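PDB 2P4G: bacterial bifunctional deaminase-reductase C-terminal domain-containing protein from Corynebacterium diphtheriae, which probably acts as an NADP-dependent reductase of the riboflavin-pathway pyrimidine reductase family, with a fold related to dihydrofolate reductase. Local coordinates for residues A[41-46]-A[219-224]; A[67-72]-A[190-195]; A[117-122]-A[154-159]; A[209-214]-A[257-262]. All blocks are in the same frame, centred on the assembly; numbering follows the deposited sequence.

Interaction 1 of 4, residues A[41-46]-A[219-224]; sequences ITSING and NIICPV. With EDO (1,2-ethanediol), chain L.
The carboxamide of Asn45 lies against the backbone of Ile221 and meets both of its peptide polar groups. Asn45 ND2 donates to Ile221 O at 2.6 Å with a nearly straight N-H...O angle of 173°, the acceptor lying close to the plane of the amide, while Ile221 N donates to Asn45 OD1 at 3.0 Å. The amide thus pairs with Ile221 much as the peptide groups of a neighbouring strand would. Its oxygen is gripped twice, because Ser43 OG also donates to Asn45 OD1, at 2.7 Å and from the opposite face of the amide plane to Ile221 N. These three bonds fix the rotation of the amide, and Ser47 N, bonded to Ser43 OG, helps to position the hydroxyl. A backbone bond from Ile44 N to Asn219 O, 3.0 Å, adds a further link. Ile44 CG1, between its backbone N and carbonyl carbon (chi1 64°), lies 3.3 Å from Asn219 O. Ile44 CD1 packs on Ile220 CG1 at 3.7 Å. At the far end Val224 CG2 rests on Asn45 O at 3.3 Å. Asn219 ND2, buried beside Ser43 CB, has no polar partner in the model. Strand 219-222 also pairs antiparallel with a strand of the second subunit, and Tyr258 of that subunit packs on Ile44. The motif is a type I beta turn, Ser43 to Gly46, closed by Gly46 N to Ser43 O, whose asparagine binds an adjacent strand at the dimer interface.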
# COMPACT_ATOMS: atom_id res chain seq x y z
N ILE A 41 8.87 -2.95 -3.80
CA ILE A 41 8.69 -2.91 -2.36
C ILE A 41 7.93 -1.63 -1.99
O ILE A 41 8.12 -0.58 -2.60
CB ILE A 41 10.07 -3.03 -1.60
CG1 ILE A 41 9.87 -3.20 -0.09
CG2 ILE A 41 10.96 -1.86 -1.91
CD1 ILE A 41 11.11 -3.72 0.63
N THR A 42 7.08 -1.71 -0.98
CA THR A 42 6.27 -0.57 -0.57
C THR A 42 6.03 -0.62 0.93
O THR A 42 5.99 -1.71 1.52
CB THR A 42 4.89 -0.57 -1.32
OG1 THR A 42 4.14 0.59 -0.95
CG2 THR A 42 4.07 -1.85 -1.01
N SER A 43 5.89 0.55 1.55
CA SER A 43 5.29 0.64 2.87
C SER A 43 3.83 0.21 2.74
O SER A 43 3.29 0.10 1.63
CB SER A 43 5.41 2.06 3.39
OG SER A 43 4.58 2.96 2.70
N ILE A 44 3.18 -0.06 3.87
CA ILE A 44 1.78 -0.47 3.83
C ILE A 44 0.86 0.62 3.26
O ILE A 44 -0.22 0.34 2.72
CB ILE A 44 1.26 -0.94 5.21
CG1 ILE A 44 1.26 0.19 6.24
CG2 ILE A 44 2.05 -2.18 5.67
CD1 ILE A 44 0.11 0.13 7.24
N ASN A 45 1.30 1.87 3.36
CA ASN A 45 0.56 2.98 2.81
C ASN A 45 1.09 3.49 1.45
O ASN A 45 0.78 4.59 1.05
CB ASN A 45 0.43 4.09 3.87
CG ASN A 45 1.74 4.77 4.18
OD1 ASN A 45 2.80 4.13 4.33
ND2 ASN A 45 1.68 6.08 4.25
N GLY A 46 1.88 2.69 0.75
CA GLY A 46 2.19 2.97 -0.65
C GLY A 46 3.37 3.84 -0.99
O GLY A 46 3.46 4.35 -2.11
N ASN A 219 5.96 -1.09 7.63
CA ASN A 219 6.08 0.29 8.07
C ASN A 219 5.09 1.26 7.44
O ASN A 219 4.48 0.99 6.41
CB ASN A 219 7.53 0.80 7.99
CG ASN A 219 8.24 0.35 6.75
OD1 ASN A 219 9.20 -0.44 6.81
ND2 ASN A 219 7.77 0.83 5.61
N ILE A 220 4.88 2.37 8.15
CA ILE A 220 4.00 3.46 7.73
C ILE A 220 4.87 4.66 7.50
O ILE A 220 5.67 4.98 8.34
CB ILE A 220 3.01 3.84 8.83
CG1 ILE A 220 2.06 2.67 9.12
CG2 ILE A 220 2.31 5.14 8.47
CD1 ILE A 220 1.01 2.96 10.16
N ILE A 221 4.73 5.30 6.35
CA ILE A 221 5.51 6.48 5.98
C ILE A 221 4.53 7.58 5.53
O ILE A 221 3.85 7.43 4.50
CB ILE A 221 6.49 6.16 4.84
CG1 ILE A 221 7.45 5.02 5.29
CG2 ILE A 221 7.26 7.42 4.44
CD1 ILE A 221 8.26 4.36 4.18
N CYS A 222 4.44 8.63 6.34
CA CYS A 222 3.62 9.82 6.06
C CYS A 222 4.47 11.07 6.15
O CYS A 222 5.11 11.30 7.17
CB CYS A 222 2.52 9.97 7.08
SG CYS A 222 1.43 8.63 7.05
N PRO A 223 4.45 11.90 5.10
CA PRO A 223 3.71 11.71 3.87
C PRO A 223 4.34 10.63 3.06
O PRO A 223 5.49 10.28 3.29
CB PRO A 223 3.85 13.06 3.16
CG PRO A 223 4.29 14.01 4.20
CD PRO A 223 5.15 13.19 5.09
N VAL A 224 3.60 10.08 2.12
CA VAL A 224 4.17 9.14 1.19
C VAL A 224 5.33 9.86 0.47
O VAL A 224 5.12 10.86 -0.21
CB VAL A 224 3.11 8.60 0.21
CG1 VAL A 224 3.75 7.96 -0.96
CG2 VAL A 224 2.20 7.62 0.90
C1 EDO L . 10.25 0.02 -5.01
O1 EDO L . 10.56 -1.32 -5.44
C2 EDO L . 11.20 1.01 -5.68
O2 EDO L . 10.82 1.18 -7.05

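Interaction 2 of 4, residues A[67-72]-A[190-195]; sequences IQLRGW and KISIEG. With EDO (1,2-ethanediol), chain G; EDO (1,2-ethanediol), chain J.
In this alpha/beta fold, helix 60-72 packs on the parallel part of the central sheet, here against strand 190-195, running roughly antiparallel to it at 148° with the segment axes 8.3 Å apart. Two different side-chain pairs join the layers. Toward one end, Arg70 grips Glu194 side-on in a two-pronged salt bridge: NE reaches the syn lone pair of Glu194 OE2 at 2.7 Å, and NH2 meets Glu194 OE1 at 2.8 Å. Guanidinium and carboxylate are nearly coplanar, 15° apart, and the NE bond is almost straight. Tyr88 OH also bonds to Glu194 OE1, and an ethanediol, probably from the crystallisation liquor, sits at the outer edge of the guanidinium. Between the two pairs, Leu69 CD2 touches Ser192 OG at 3.4 Å. Toward the other end lies the Trp72 indole. Its edge faces the strand backbone, with CZ3 3.6 Å from Ile191 O, while Leu69 CD1 lies over one face. The opposite face receives the aliphatic part of Lys190, whose ammonium continues to Thr30 O: CB stands 3.7 Å from the centroid of the Trp72 six-membered ring in a CH-pi contact, and Lys190 CD approaches Trp72 CZ2 to 3.5 Å.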
# COMPACT_ATOMS: atom_id res chain seq x y z
N ILE A 67 17.13 -11.52 -6.14
CA ILE A 67 18.15 -12.34 -6.81
C ILE A 67 17.51 -13.52 -7.53
O ILE A 67 17.88 -13.85 -8.66
CB ILE A 67 19.22 -12.85 -5.82
CG1 ILE A 67 20.05 -11.68 -5.29
CG2 ILE A 67 20.16 -13.85 -6.49
CD1 ILE A 67 20.53 -10.79 -6.32
N GLN A 68 16.53 -14.15 -6.89
CA GLN A 68 15.79 -15.28 -7.49
C GLN A 68 15.14 -14.84 -8.80
O GLN A 68 15.22 -15.54 -9.81
CB GLN A 68 14.74 -15.82 -6.51
CG GLN A 68 14.17 -17.16 -6.88
CD GLN A 68 15.11 -18.29 -6.52
OE1 GLN A 68 15.87 -18.78 -7.36
NE2 GLN A 68 15.08 -18.70 -5.27
N LEU A 69 14.52 -13.66 -8.79
CA LEU A 69 13.82 -13.14 -9.98
C LEU A 69 14.81 -12.74 -11.07
O LEU A 69 14.57 -12.97 -12.25
CB LEU A 69 12.89 -11.97 -9.62
CG LEU A 69 11.93 -11.51 -10.75
CD1 LEU A 69 10.98 -12.61 -11.25
CD2 LEU A 69 11.14 -10.28 -10.35
N ARG A 70 15.94 -12.20 -10.65
CA ARG A 70 17.06 -12.00 -11.56
C ARG A 70 17.57 -13.28 -12.21
O ARG A 70 17.97 -13.26 -13.37
CB ARG A 70 18.22 -11.29 -10.85
CG ARG A 70 17.96 -9.80 -10.65
CD ARG A 70 19.15 -9.08 -10.03
NE ARG A 70 18.97 -7.64 -10.19
CZ ARG A 70 19.95 -6.75 -10.22
NH1 ARG A 70 21.22 -7.12 -10.07
NH2 ARG A 70 19.67 -5.47 -10.42
N GLY A 71 17.53 -14.39 -11.47
CA GLY A 71 17.89 -15.68 -12.01
C GLY A 71 16.89 -16.20 -13.03
O GLY A 71 17.24 -17.03 -13.86
N TRP A 72 15.66 -15.74 -12.91
CA TRP A 72 14.56 -16.04 -13.85
C TRP A 72 14.66 -15.20 -15.12
O TRP A 72 14.27 -15.65 -16.18
CB TRP A 72 13.22 -15.76 -13.14
CG TRP A 72 12.02 -15.60 -14.02
CD1 TRP A 72 11.12 -16.57 -14.36
CD2 TRP A 72 11.55 -14.38 -14.62
NE1 TRP A 72 10.13 -16.03 -15.16
CE2 TRP A 72 10.37 -14.69 -15.33
CE3 TRP A 72 12.01 -13.05 -14.62
CZ2 TRP A 72 9.65 -13.73 -16.04
CZ3 TRP A 72 11.31 -12.10 -15.34
CH2 TRP A 72 10.14 -12.45 -16.05
N LYS A 190 12.31 -12.94 -20.92
CA LYS A 190 11.85 -12.77 -19.54
C LYS A 190 12.43 -11.46 -19.05
O LYS A 190 13.64 -11.32 -18.95
CB LYS A 190 12.34 -13.91 -18.64
CG LYS A 190 11.95 -15.31 -19.10
CD LYS A 190 10.49 -15.55 -18.96
CE LYS A 190 10.05 -16.82 -19.70
NZ LYS A 190 10.16 -18.06 -18.88
N ILE A 191 11.57 -10.48 -18.77
CA ILE A 191 12.04 -9.16 -18.39
C ILE A 191 11.56 -8.83 -16.99
O ILE A 191 10.38 -8.90 -16.70
CB ILE A 191 11.59 -8.08 -19.39
CG1 ILE A 191 12.07 -8.42 -20.80
CG2 ILE A 191 12.12 -6.68 -18.93
CD1 ILE A 191 11.55 -7.47 -21.90
N SER A 192 12.49 -8.47 -16.12
CA SER A 192 12.13 -8.03 -14.78
C SER A 192 12.28 -6.51 -14.77
O SER A 192 13.31 -5.99 -15.17
CB SER A 192 13.03 -8.71 -13.75
OG SER A 192 12.86 -8.16 -12.45
N ILE A 193 11.23 -5.80 -14.35
CA ILE A 193 11.31 -4.35 -14.16
C ILE A 193 11.47 -4.15 -12.67
O ILE A 193 10.57 -4.48 -11.89
CB ILE A 193 10.05 -3.60 -14.66
CG1 ILE A 193 9.88 -3.82 -16.16
CG2 ILE A 193 10.12 -2.06 -14.27
CD1 ILE A 193 8.58 -3.19 -16.76
N GLU A 194 12.64 -3.64 -12.27
CA GLU A 194 12.98 -3.48 -10.88
C GLU A 194 12.66 -2.07 -10.40
O GLU A 194 12.88 -1.70 -9.24
CB GLU A 194 14.43 -3.78 -10.67
CG GLU A 194 14.74 -5.20 -10.91
CD GLU A 194 16.14 -5.57 -10.55
OE1 GLU A 194 16.97 -4.67 -10.26
OE2 GLU A 194 16.41 -6.78 -10.55
N GLY A 195 12.18 -1.28 -11.33
CA GLY A 195 11.50 -0.11 -10.97
C GLY A 195 12.09 1.19 -11.38
O GLY A 195 12.74 1.32 -12.43
C1 EDO G . 24.48 -5.56 -8.64
O1 EDO G . 24.98 -5.78 -7.31
C2 EDO G . 23.18 -4.72 -8.77
O2 EDO G . 22.69 -4.59 -10.17
C1 EDO J . 12.76 -4.23 -4.08
O1 EDO J . 12.16 -5.46 -3.68
C2 EDO J . 12.47 -4.10 -5.58
O2 EDO J . 12.68 -2.77 -6.13

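Interaction 3 of 4, residues A[117-122]-A[154-159]; sequences KSLYFD and QRLQKL. With EDO (1,2-ethanediol), chain M; EDO (1,2-ethanediol), chain N.
Arg155 reaches from helix 150-162 over the loop 117-122, and its NH1 donates to Ser118 O at 2.9 Å. The acceptor lies in the guanidinium plane, although the nitrogen stands well above the plane of the carbonyl. Tyr120 CB rests over one face of the same guanidinium, toward its rim. Closer to the helix backbone, Arg155 CD passes Leu119 O at 3.5 Å. On the apolar side, Leu119 presses into the helix: its CD1 lies 3.7 Å from Leu156 CB, and its CD2 meets Leu159 CD1 at 3.8 Å. Phe121 CE2 comes to 3.9 Å from that same Leu159 CD1, the two side chains crossing at about a right angle.

The next shell sets the shape of the loop. Ser118 OG accepts from Tyr120 N at 3.1 Å, an ST turn, with OG between the backbone N and the carbonyl carbon (chi1 74°). Ser116 OG accepts from Leu119 N. A water donates to both Leu119 O and Arg155 O, tying loop to helix, and an ethanediol bonded to it also binds the backbone N and O of Phe121. Further inward, Val140 of strand 139-143 touches Leu119 and Phe121, and Val166 touches Leu156 and Leu159. The contact therefore divides its chemistry: leucine and phenylalanine side chains fill the buried side between loop, helix and sheet, whereas the arginine and the water satisfy loop carbonyls nearer the surface.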
# COMPACT_ATOMS: atom_id res chain seq x y z
N LYS A 117 17.04 9.43 -19.22
CA LYS A 117 16.84 10.56 -20.11
C LYS A 117 17.99 11.56 -20.04
O LYS A 117 18.35 12.13 -21.05
CB LYS A 117 15.46 11.20 -19.88
CG LYS A 117 14.29 10.25 -20.30
CD LYS A 117 12.93 10.96 -20.40
CE LYS A 117 11.77 10.02 -20.04
NZ LYS A 117 10.45 10.54 -20.53
N SER A 118 18.60 11.74 -18.88
CA SER A 118 19.74 12.69 -18.73
C SER A 118 21.10 12.13 -19.15
O SER A 118 21.99 12.89 -19.54
CB SER A 118 19.86 13.16 -17.28
OG SER A 118 20.39 12.14 -16.44
N LEU A 119 21.25 10.81 -19.02
CA LEU A 119 22.52 10.13 -19.29
C LEU A 119 23.59 10.45 -18.23
O LEU A 119 24.80 10.24 -18.48
CB LEU A 119 23.04 10.45 -20.70
CG LEU A 119 22.27 9.86 -21.87
CD1 LEU A 119 22.99 10.24 -23.21
CD2 LEU A 119 22.14 8.32 -21.67
N TYR A 120 23.15 10.95 -17.07
CA TYR A 120 24.06 11.21 -15.96
C TYR A 120 24.36 9.87 -15.31
O TYR A 120 23.44 9.19 -14.84
CB TYR A 120 23.51 12.19 -14.91
CG TYR A 120 24.51 12.32 -13.80
CD1 TYR A 120 25.64 13.10 -13.98
CD2 TYR A 120 24.39 11.59 -12.63
CE1 TYR A 120 26.61 13.17 -13.00
CE2 TYR A 120 25.33 11.68 -11.64
CZ TYR A 120 26.45 12.45 -11.83
OH TYR A 120 27.44 12.52 -10.87
N PHE A 121 25.63 9.48 -15.31
CA PHE A 121 26.09 8.29 -14.64
C PHE A 121 27.35 8.55 -13.83
O PHE A 121 28.16 9.40 -14.18
CB PHE A 121 26.34 7.18 -15.65
CG PHE A 121 25.10 6.69 -16.31
CD1 PHE A 121 24.21 5.92 -15.61
CD2 PHE A 121 24.81 7.04 -17.61
CE1 PHE A 121 23.06 5.46 -16.21
CE2 PHE A 121 23.67 6.59 -18.21
CZ PHE A 121 22.78 5.81 -17.51
N ASP A 122 27.51 7.77 -12.77
CA ASP A 122 28.77 7.68 -12.02
C ASP A 122 29.74 6.72 -12.71
O ASP A 122 29.57 5.52 -12.65
CB ASP A 122 28.48 7.21 -10.59
CG ASP A 122 29.73 6.91 -9.79
OD1 ASP A 122 30.85 7.30 -10.19
OD2 ASP A 122 29.55 6.26 -8.74
N GLN A 154 27.57 15.41 -24.41
CA GLN A 154 28.88 15.10 -23.80
C GLN A 154 28.82 13.80 -23.03
O GLN A 154 29.77 13.03 -23.01
CB GLN A 154 29.34 16.23 -22.87
CG GLN A 154 29.93 17.47 -23.59
CD GLN A 154 29.88 18.73 -22.71
N ARG A 155 27.68 13.55 -22.40
CA ARG A 155 27.48 12.35 -21.64
C ARG A 155 27.35 11.13 -22.54
O ARG A 155 27.93 10.06 -22.29
CB ARG A 155 26.24 12.52 -20.78
CG ARG A 155 26.43 13.45 -19.61
CD ARG A 155 25.13 13.66 -18.87
NE ARG A 155 25.22 14.70 -17.86
CZ ARG A 155 24.16 15.28 -17.30
NH1 ARG A 155 22.93 14.91 -17.63
NH2 ARG A 155 24.33 16.23 -16.40
N LEU A 156 26.58 11.29 -23.60
CA LEU A 156 26.47 10.24 -24.60
C LEU A 156 27.86 9.87 -25.09
O LEU A 156 28.22 8.71 -25.10
CB LEU A 156 25.57 10.71 -25.76
CG LEU A 156 25.31 9.75 -26.91
CD1 LEU A 156 24.58 8.51 -26.46
CD2 LEU A 156 24.53 10.50 -27.97
N GLN A 157 28.66 10.86 -25.44
CA GLN A 157 30.01 10.62 -25.92
C GLN A 157 30.86 9.84 -24.91
O GLN A 157 31.56 8.89 -25.29
CB GLN A 157 30.70 11.94 -26.27
CG GLN A 157 32.09 11.80 -26.86
CD GLN A 157 32.07 11.01 -28.15
OE1 GLN A 157 31.27 11.30 -29.04
NE2 GLN A 157 32.94 9.98 -28.25
N LYS A 158 30.80 10.25 -23.64
CA LYS A 158 31.53 9.59 -22.56
C LYS A 158 31.15 8.13 -22.52
O LYS A 158 32.01 7.28 -22.41
CB LYS A 158 31.19 10.20 -21.19
CG LYS A 158 31.67 11.60 -20.93
CD LYS A 158 30.90 12.27 -19.76
N LEU A 159 29.85 7.84 -22.58
CA LEU A 159 29.40 6.44 -22.58
C LEU A 159 29.97 5.70 -23.76
O LEU A 159 30.47 4.59 -23.64
CB LEU A 159 27.87 6.36 -22.61
CG LEU A 159 27.19 6.77 -21.30
CD1 LEU A 159 25.70 6.97 -21.49
CD2 LEU A 159 27.47 5.75 -20.18
C1 EDO M . 29.15 12.65 -15.39
O1 EDO M . 29.43 11.62 -14.41
C2 EDO M . 28.84 12.12 -16.79
O2 EDO M . 27.74 11.18 -16.79
C1 EDO N . 15.90 7.77 -14.51
O1 EDO N . 15.27 6.98 -13.49
C2 EDO N . 14.98 7.88 -15.72
O2 EDO N . 15.50 8.87 -16.63
O HOH W 1 27.41 9.74 -19.21

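Interaction 4 of 4, residues A[209-214]-A[257-262]; sequences VDRLHL and RYKVIR
Arg257 CG lies over the face of the His213 imidazole, 4.1 Å from the ring centroid, in a CH-pi contact between members of a non-hydrogen-bonded pair. The two side chains run side by side, with the guanidinium and ring planes 86° apart. Because Arg257 bends at chi3 (74°), NE turns off the line of its chain; it reaches Glu244 OE1, an acceptor that also receives Arg211 NE. This shared carboxylate probably offsets the repulsion expected between the two arginines, whose NE atoms are 4.3 Å apart. His213 NE2 is itself hydrogen-bonded to Arg37 NH1.

Tyr258 follows on the other face of the sheet, with Leu212, and their backbones exchange two bonds of 2.9 Å, Leu212 N to Tyr258 O and Tyr258 N to Leu212 O. On this face Ile44 of the second subunit packs on Leu212, and Ile254 of that subunit on Tyr258. Here the sheet turns from parallel to antiparallel pairing: strand 211-217 runs parallel to strand 35-43 on one flank and antiparallel to 254-260 on the other, in the mixed sheet of the dihydrofolate reductase-like fold.

Lys259, paired with Arg211, lays CD over the Arg211 guanidinium and 3.1 Å from Asp210 O. Its NZ stands 4.1 Å from Arg211 NH2, another pair of like charges; Arg211 NH1 has a counter-charge in Glu35. Val260 N then donates to Asp210 O, while Val260 CG2 packs on Val209 CG1 at 3.8 Å. Beyond the strand, Arg262 NH2 forms a salt bridge with Asp210 OD1 at 2.6 Å, and Arg262 NE adds a weak bond to Val209 O.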
# COMPACT_ATOMS: atom_id res chain seq x y z
N VAL A 209 3.10 -5.39 -18.33
CA VAL A 209 3.38 -6.12 -17.11
C VAL A 209 2.40 -7.27 -16.99
O VAL A 209 1.18 -7.05 -17.00
CB VAL A 209 3.30 -5.19 -15.88
CG1 VAL A 209 3.58 -5.96 -14.57
CG2 VAL A 209 4.30 -4.02 -16.05
N ASP A 210 2.92 -8.50 -16.95
CA ASP A 210 2.09 -9.71 -16.84
C ASP A 210 1.84 -10.10 -15.40
O ASP A 210 0.79 -10.61 -15.06
CB ASP A 210 2.79 -10.89 -17.50
CG ASP A 210 3.07 -10.65 -18.94
OD1 ASP A 210 2.09 -10.44 -19.66
OD2 ASP A 210 4.26 -10.64 -19.34
N ARG A 211 2.86 -9.91 -14.57
CA ARG A 211 2.83 -10.25 -13.14
C ARG A 211 3.60 -9.23 -12.36
O ARG A 211 4.52 -8.62 -12.89
CB ARG A 211 3.49 -11.59 -12.85
CG ARG A 211 2.58 -12.70 -13.00
CD ARG A 211 3.17 -14.03 -12.61
NE ARG A 211 2.12 -14.99 -12.93
CZ ARG A 211 1.84 -15.40 -14.16
NH1 ARG A 211 2.58 -15.04 -15.21
NH2 ARG A 211 0.83 -16.24 -14.34
N LEU A 212 3.24 -9.13 -11.08
CA LEU A 212 3.85 -8.23 -10.14
C LEU A 212 4.28 -9.02 -8.91
O LEU A 212 3.47 -9.76 -8.36
CB LEU A 212 2.83 -7.16 -9.74
CG LEU A 212 3.18 -6.14 -8.66
CD1 LEU A 212 4.41 -5.34 -9.03
CD2 LEU A 212 1.96 -5.26 -8.48
N HIS A 213 5.54 -8.88 -8.53
CA HIS A 213 6.01 -9.28 -7.23
C HIS A 213 6.05 -8.04 -6.35
O HIS A 213 6.80 -7.12 -6.63
CB HIS A 213 7.41 -9.86 -7.33
CG HIS A 213 7.44 -11.16 -8.04
ND1 HIS A 213 7.36 -12.37 -7.39
CD2 HIS A 213 7.49 -11.44 -9.36
CE1 HIS A 213 7.37 -13.34 -8.28
NE2 HIS A 213 7.46 -12.80 -9.48
N LEU A 214 5.23 -8.01 -5.31
CA LEU A 214 5.15 -6.86 -4.41
C LEU A 214 5.43 -7.33 -3.01
O LEU A 214 4.81 -8.29 -2.52
CB LEU A 214 3.79 -6.18 -4.50
CG LEU A 214 3.56 -4.96 -3.59
CD1 LEU A 214 4.34 -3.76 -4.09
CD2 LEU A 214 2.07 -4.64 -3.50
N ARG A 257 2.54 -12.28 -5.05
CA ARG A 257 2.64 -12.36 -6.47
C ARG A 257 1.24 -12.24 -7.02
O ARG A 257 0.34 -13.04 -6.64
CB ARG A 257 3.23 -13.69 -6.90
CG ARG A 257 3.62 -13.70 -8.37
CD ARG A 257 4.20 -15.02 -8.79
NE ARG A 257 3.17 -16.02 -8.89
CZ ARG A 257 3.40 -17.32 -9.08
NH1 ARG A 257 4.63 -17.77 -9.17
NH2 ARG A 257 2.37 -18.14 -9.18
N TYR A 258 1.05 -11.27 -7.91
CA TYR A 258 -0.21 -11.04 -8.62
C TYR A 258 -0.06 -11.18 -10.12
O TYR A 258 0.97 -10.82 -10.69
CB TYR A 258 -0.68 -9.62 -8.41
CG TYR A 258 -1.01 -9.23 -6.99
CD1 TYR A 258 -2.30 -9.42 -6.47
CD2 TYR A 258 -0.05 -8.60 -6.19
CE1 TYR A 258 -2.63 -9.01 -5.17
CE2 TYR A 258 -0.36 -8.20 -4.87
CZ TYR A 258 -1.65 -8.40 -4.38
OH TYR A 258 -1.95 -8.00 -3.11
N LYS A 259 -1.14 -11.62 -10.75
CA LYS A 259 -1.26 -11.61 -12.20
C LYS A 259 -1.96 -10.32 -12.59
O LYS A 259 -3.03 -10.02 -12.06
CB LYS A 259 -2.05 -12.83 -12.67
CG LYS A 259 -2.58 -12.79 -14.11
CD LYS A 259 -1.47 -12.76 -15.16
CE LYS A 259 -1.92 -13.37 -16.47
NZ LYS A 259 -2.39 -14.78 -16.33
N VAL A 260 -1.39 -9.58 -13.53
CA VAL A 260 -1.98 -8.33 -14.00
C VAL A 260 -3.04 -8.57 -15.07
O VAL A 260 -2.77 -9.20 -16.06
CB VAL A 260 -0.91 -7.38 -14.55
CG1 VAL A 260 -1.55 -6.15 -15.15
CG2 VAL A 260 0.05 -7.00 -13.45
N ILE A 261 -4.24 -8.05 -14.86
CA ILE A 261 -5.36 -8.35 -15.76
C ILE A 261 -5.58 -7.25 -16.82
O ILE A 261 -5.88 -6.10 -16.50
CB ILE A 261 -6.63 -8.61 -14.97
CG1 ILE A 261 -6.41 -9.78 -14.00
CG2 ILE A 261 -7.81 -8.89 -15.91
CD1 ILE A 261 -7.33 -9.75 -12.78
N ARG A 262 -5.46 -7.64 -18.08
CA ARG A 262 -5.47 -6.70 -19.21
C ARG A 262 -6.88 -6.37 -19.66
O ARG A 262 -7.75 -7.25 -19.69
CB ARG A 262 -4.73 -7.31 -20.40
CG ARG A 262 -3.46 -8.05 -20.04
CD ARG A 262 -2.49 -7.15 -19.28
NE ARG A 262 -1.15 -7.71 -19.31
CZ ARG A 262 -0.39 -7.77 -20.40
NH1 ARG A 262 -0.83 -7.30 -21.57
NH2 ARG A 262 0.82 -8.30 -20.32

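Overall arrangement
A single mixed sheet connects much of this set. Strands 190-195, 35-43, 211-217 and 254-260 lie consecutively across it, so interactions 2, 1 and 4 involve neighbouring strands. Interaction 4 touches interaction 2 where Leu69 CD1 meets His213 NE2 (3.9 Å; centres 13 Å apart), and interaction 1 through Thr42 CG2 and Leu214 CD1 (3.6 Å; centres 20 Å apart). Interaction 3 stands apart, with its centre about 33 Å from that of interaction 4, on the opposite side of the chain's centre. Along the chain, interaction 3 nests within interaction 2, which nests within interaction 1; interactions 1 and 4 cross. Both crossing contacts also meet the second subunit, linking the sheet to dimer formation.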